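Side-chain contacts in mandelate racemase/muconate lactonizing enzyme family protein (Roseovarius sp. TM1035, PDB 3T9P), which probably catalyses an isomerase-type reaction as a member of the mandelate racemase/muconate lactonizing group of the enolase superfamily, its exact substrate being unassigned: residues G106-T109 with A110-M114; E257-E261 with Y262-Q266. All blocks are in the same frame, centred on the assembly; numbering follows the deposited sequence.

Contact 1: residues G106-T109 with A110-M114; sequences GLDT and ALWDM
Asp108 and Trp112 meet one turn apart on helix 98-119, an i to i+4 pair in the N-terminal capping domain of the enolase-superfamily fold. The carboxylate lies at the pyrrole edge of the indole, its plane turned 55° from that of the ring. Trp112 NE1 gives a weak hydrogen bond to Asp108 OD1 at 3.1 Å, bent to 140° at the hydrogen, while Asp108 OD2 sits in the ring plane 3.0 Å from Trp112 CD1. Beneath this pair the backbone bond from Trp112 N to Asp108 O, also 3.0 Å long, is straighter than the side-chain bond. Beside it Leu107 CD1 packs on Leu111 CD1 at 3.8 Å; the tip of Leu107 leans along the helix, although its CB points away from the following turn. With chi1 at 171°, Asp108 CG stands opposite its own backbone N, which carries the carboxylate out to neighbours beyond the helix: OD2 accepts from Met287 N and OD1 from His288 N. Replacing Asp108 with an alanine would probably leave the backbone N-H groups of Met287 and His288 without this acceptor and cost the indole N-H its weak bond. Further out, Phe81 meets Trp112 edge to face, whereas Leu107 and Leu111 both reach Ile25 of strand 25-32, joining the helix to the antiparallel sheet of its domain. On another side of the helix, Thr109 O accepts twice, from Trp369 NE1 and, at 3.2 Å, from Asp113 N.

Contact 2: residues E257-E261 with Y262-Q266; sequences EQDCE and YSSWQ
The backbone arrives at Glu261 extended and turns into helix 262-270 at Tyr262, making Glu261 the N-cap residue of a helix that follows strand 252-255 in the barrel domain of the enolase-superfamily fold. Its carbonyl oxygen faces the first turn: Glu261 O accepts weak bonds from Ser264 N at 3.0 Å and from Trp265 N at 3.4 Å, the first strongly bent, the second nearly straight.

Asp259 reaches the same turn from the loop. Ser264 OG donates to Asp259 OD2 over 2.6 Å, and OD2 receives it on its anti lone pair, the one directed away from OD1. That carboxylate oxygen is also bonded to Tyr239 OH, so two groups grip it. Ser264 holds its hydroxyl between its backbone N and carbonyl carbon (chi1 84°), within range of both the loop carboxylate and a water. The water donates to Ser264 OG and accepts from Cys260 N at 3.0 Å, tying the loop backbone to the helix by a second route.

Trp265 closes the contact on another side. Asp259 CB lies over one face of its five-membered ring, 3.7 Å from the centroid, a CH-pi contact offset toward the rim. Past the indole, Val293 and Met296 of helix 287-299 touch the Trp265 side chain. Glu261 sends its carboxylate away from the helix start, bent at chi2, to a salt bridge with Arg101 and a bond from Gly97 N. Arg289 makes a cation-pi contact with Tyr262. Beside the CH-pi contact of Asp259 CB, Trp265 NE1 makes a weak bond to Asp259 O at 3.0 Å, with 125° at the hydrogen.

In the fold
Contacts 1 and 2 sit in different domains, with centres 22 Å apart and nearest atoms about 9 Å apart, so they do not touch. Helix 287-299 nevertheless connects them: Met287 and His288 at its start bond to the carboxylate of contact 1, while Arg289, Val293 and Met296 farther along meet contact 2. A second route runs through helix 98-119, which contains contact 1 and supplies Arg101 to Glu261. The loop of contact 2 also reaches the dimer interface, where Glu257 OE2 forms a salt bridge with Lys94 of the second subunit. As that loop follows a barrel strand, its position is consistent with the active-site end found in relatives.

Contact 1: residues G106-T109 with A110-M114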
loop_
_atom_site.group_PDB
_atom_site.type_symbol
_atom_site.label_atom_id
_atom_site.label_comp_id
_atom_site.label_asym_id
_atom_site.label_seq_id
_atom_site.Cartn_x
_atom_site.Cartn_y
_atom_site.Cartn_z
ATOM N N GLY A 106 -2.541 -9.326 -12.291
ATOM C CA GLY A 106 -3.062 -10.585 -12.854
ATOM C C GLY A 106 -4.133 -10.241 -13.913
ATOM O O GLY A 106 -4.172 -10.842 -15.017
ATOM N N LEU A 107 -4.970 -9.260 -13.602
ATOM C CA LEU A 107 -5.939 -8.738 -14.610
ATOM C C LEU A 107 -5.246 -8.095 -15.846
ATOM O O LEU A 107 -5.535 -8.437 -16.988
ATOM C CB LEU A 107 -6.934 -7.713 -14.005
ATOM C CG LEU A 107 -7.985 -7.049 -15.005
ATOM C CD1 LEU A 107 -9.103 -8.051 -15.476
ATOM C CD2 LEU A 107 -8.743 -6.014 -14.222
ATOM N N ASP A 108 -4.339 -7.148 -15.623
ATOM C CA ASP A 108 -3.673 -6.484 -16.742
ATOM C C ASP A 108 -2.926 -7.479 -17.637
ATOM O O ASP A 108 -3.087 -7.449 -18.905
ATOM C CB ASP A 108 -2.679 -5.429 -16.150
ATOM C CG ASP A 108 -1.762 -4.831 -17.195
ATOM O OD1 ASP A 108 -1.972 -3.647 -17.594
ATOM O OD2 ASP A 108 -0.801 -5.552 -17.594
ATOM N N THR A 109 -2.114 -8.338 -17.037
ATOM C CA THR A 109 -1.280 -9.269 -17.863
ATOM C C THR A 109 -2.110 -10.305 -18.632
ATOM O O THR A 109 -1.762 -10.668 -19.717
ATOM C CB THR A 109 -0.187 -10.009 -17.019
ATOM O OG1 THR A 109 -0.802 -10.536 -15.846
ATOM C CG2 THR A 109 0.919 -9.015 -16.554
ATOM N N ALA A 110 -3.232 -10.761 -18.070
ATOM C CA ALA A 110 -4.064 -11.730 -18.773
ATOM C C ALA A 110 -4.685 -11.020 -19.978
ATOM O O ALA A 110 -4.849 -11.597 -21.027
ATOM C CB ALA A 110 -5.209 -12.210 -17.803
ATOM N N LEU A 111 -5.092 -9.755 -19.791
ATOM C CA LEU A 111 -5.730 -9.044 -20.908
ATOM C C LEU A 111 -4.748 -8.722 -22.050
ATOM O O LEU A 111 -5.141 -8.722 -23.230
ATOM C CB LEU A 111 -6.428 -7.782 -20.400
ATOM C CG LEU A 111 -7.669 -8.008 -19.527
ATOM C CD1 LEU A 111 -8.077 -6.663 -18.904
ATOM C CD2 LEU A 111 -8.854 -8.612 -20.333
ATOM N N TRP A 112 -3.496 -8.362 -21.740
ATOM C CA TRP A 112 -2.513 -8.192 -22.853
ATOM C C TRP A 112 -2.343 -9.514 -23.613
ATOM O O TRP A 112 -2.205 -9.505 -24.818
ATOM C CB TRP A 112 -1.139 -7.674 -22.309
ATOM C CG TRP A 112 -1.240 -6.221 -21.855
ATOM C CD1 TRP A 112 -1.202 -5.720 -20.543
ATOM C CD2 TRP A 112 -1.364 -5.110 -22.713
ATOM N NE1 TRP A 112 -1.276 -4.354 -20.564
ATOM C CE2 TRP A 112 -1.428 -3.947 -21.886
ATOM C CE3 TRP A 112 -1.437 -4.972 -24.131
ATOM C CZ2 TRP A 112 -1.570 -2.657 -22.431
ATOM C CZ3 TRP A 112 -1.638 -3.677 -24.675
ATOM C CH2 TRP A 112 -1.695 -2.540 -23.821
ATOM N N ASP A 113 -2.234 -10.618 -22.901
ATOM C CA ASP A 113 -2.019 -11.927 -23.554
ATOM C C ASP A 113 -3.254 -12.262 -24.402
ATOM O O ASP A 113 -3.126 -12.741 -25.506
ATOM C CB ASP A 113 -1.857 -13.038 -22.487
ATOM C CG ASP A 113 -1.405 -14.427 -23.128
ATOM O OD1 ASP A 113 -0.334 -14.437 -23.829
ATOM O OD2 ASP A 113 -2.165 -15.472 -22.902
ATOM N N MET A 114 -4.420 -11.984 -23.872
ATOM C CA MET A 114 -5.685 -12.169 -24.600
ATOM C C MET A 114 -5.681 -11.401 -25.907
ATOM O O MET A 114 -5.911 -12.005 -26.993
ATOM C CB MET A 114 -6.920 -11.845 -23.697
ATOM C CG MET A 114 -8.326 -12.193 -24.366
ATOM S SD MET A 114 -8.778 -10.921 -25.601
ATOM C CE MET A 114 -9.034 -9.503 -24.508
#

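Contact 2: residues E257-E261 with Y262-Q266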
loop_
_atom_site.group_PDB
_atom_site.type_symbol
_atom_site.label_atom_id
_atom_site.label_comp_id
_atom_site.label_asym_id
_atom_site.label_seq_id
_atom_site.Cartn_x
_atom_site.Cartn_y
_atom_site.Cartn_z
ATOM N N GLU A 257 12.043 -0.547 -7.052
ATOM C CA GLU A 257 11.456 -1.919 -7.001
ATOM C C GLU A 257 10.184 -1.968 -6.186
ATOM O O GLU A 257 9.189 -2.590 -6.638
ATOM C CB GLU A 257 12.501 -2.919 -6.388
ATOM C CG GLU A 257 11.939 -4.263 -5.949
ATOM C CD GLU A 257 12.956 -5.229 -5.217
ATOM O OE1 GLU A 257 13.980 -4.772 -4.665
ATOM O OE2 GLU A 257 12.623 -6.474 -5.134
ATOM N N GLN A 258 10.172 -1.342 -4.997
ATOM C CA GLN A 258 9.013 -1.447 -4.123
ATOM C C GLN A 258 8.050 -0.246 -4.258
ATOM O O GLN A 258 7.086 -0.133 -3.486
ATOM C CB GLN A 258 9.458 -1.501 -2.672
ATOM C CG GLN A 258 10.169 -2.831 -2.284
ATOM C CD GLN A 258 11.663 -2.846 -2.464
ATOM O OE1 GLN A 258 12.335 -1.812 -2.655
ATOM N NE2 GLN A 258 12.205 -4.019 -2.422
ATOM N N ASP A 259 8.317 0.654 -5.212
ATOM C CA ASP A 259 7.414 1.794 -5.360
ATOM C C ASP A 259 6.254 1.406 -6.231
ATOM O O ASP A 259 6.508 0.994 -7.342
ATOM C CB ASP A 259 8.209 2.959 -6.003
ATOM C CG ASP A 259 9.054 3.663 -4.951
ATOM O OD1 ASP A 259 10.166 3.199 -4.585
ATOM O OD2 ASP A 259 8.532 4.657 -4.401
ATOM N N CYS A 260 5.002 1.477 -5.733
ATOM C CA CYS A 260 3.907 0.984 -6.543
ATOM C C CYS A 260 2.765 2.009 -6.829
ATOM O O CYS A 260 1.825 1.712 -7.596
ATOM C CB CYS A 260 3.290 -0.289 -5.945
ATOM S SG CYS A 260 2.539 -0.050 -4.345
ATOM N N GLU A 261 2.835 3.181 -6.223
ATOM C CA GLU A 261 1.826 4.231 -6.409
ATOM C C GLU A 261 2.525 5.444 -7.052
ATOM O O GLU A 261 3.660 5.780 -6.685
ATOM C CB GLU A 261 1.336 4.741 -5.033
ATOM C CG GLU A 261 0.598 3.620 -4.210
ATOM C CD GLU A 261 -0.625 3.054 -5.023
ATOM O OE1 GLU A 261 -1.337 3.798 -5.776
ATOM O OE2 GLU A 261 -0.942 1.859 -4.854
ATOM N N TYR A 262 1.856 6.100 -7.991
ATOM C CA TYR A 262 2.407 7.254 -8.700
ATOM C C TYR A 262 2.909 8.404 -7.756
ATOM O O TYR A 262 3.956 9.049 -7.974
ATOM C CB TYR A 262 1.392 7.751 -9.726
ATOM C CG TYR A 262 0.952 6.732 -10.781
ATOM C CD1 TYR A 262 1.838 5.764 -11.306
ATOM C CD2 TYR A 262 -0.339 6.775 -11.280
ATOM C CE1 TYR A 262 1.381 4.860 -12.260
ATOM C CE2 TYR A 262 -0.762 6.007 -12.310
ATOM C CZ TYR A 262 0.116 5.004 -12.759
ATOM O OH TYR A 262 -0.308 4.170 -13.694
ATOM N N SER A 263 2.226 8.596 -6.644
ATOM C CA SER A 263 2.609 9.666 -5.730
ATOM C C SER A 263 3.995 9.395 -5.225
ATOM O O SER A 263 4.708 10.327 -5.044
ATOM C CB SER A 263 1.613 9.836 -4.548
ATOM O OG SER A 263 1.604 8.678 -3.771
ATOM N N SER A 264 4.371 8.146 -4.921
ATOM C CA SER A 264 5.752 7.936 -4.445
ATOM C C SER A 264 6.841 8.021 -5.581
ATOM O O SER A 264 7.997 8.480 -5.318
ATOM C CB SER A 264 5.933 6.687 -3.508
ATOM O OG SER A 264 6.095 5.562 -4.346
ATOM N N TRP A 265 6.492 7.623 -6.797
ATOM C CA TRP A 265 7.362 7.795 -7.965
ATOM C C TRP A 265 7.630 9.294 -8.179
ATOM O O TRP A 265 8.756 9.700 -8.513
ATOM C CB TRP A 265 6.732 7.198 -9.216
ATOM C CG TRP A 265 6.955 5.707 -9.225
ATOM C CD1 TRP A 265 6.061 4.763 -8.878
ATOM C CD2 TRP A 265 8.206 5.021 -9.513
ATOM N NE1 TRP A 265 6.633 3.462 -9.067
ATOM C CE2 TRP A 265 7.962 3.620 -9.381
ATOM C CE3 TRP A 265 9.498 5.463 -9.877
ATOM C CZ2 TRP A 265 8.954 2.641 -9.649
ATOM C CZ3 TRP A 265 10.514 4.517 -10.098
ATOM C CH2 TRP A 265 10.245 3.093 -9.934
ATOM N N GLN A 266 6.577 10.075 -7.995
ATOM C CA GLN A 266 6.621 11.536 -8.083
ATOM C C GLN A 266 7.557 12.171 -7.089
ATOM O O GLN A 266 8.434 12.972 -7.465
ATOM C CB GLN A 266 5.175 12.130 -7.931
ATOM C CG GLN A 266 4.532 12.440 -9.309
ATOM C CD GLN A 266 5.393 13.410 -10.163
ATOM O OE1 GLN A 266 6.068 14.266 -9.612
ATOM N NE2 GLN A 266 5.430 13.215 -11.501
HETATM O O HOH W 1 4.578 3.273 -3.389
#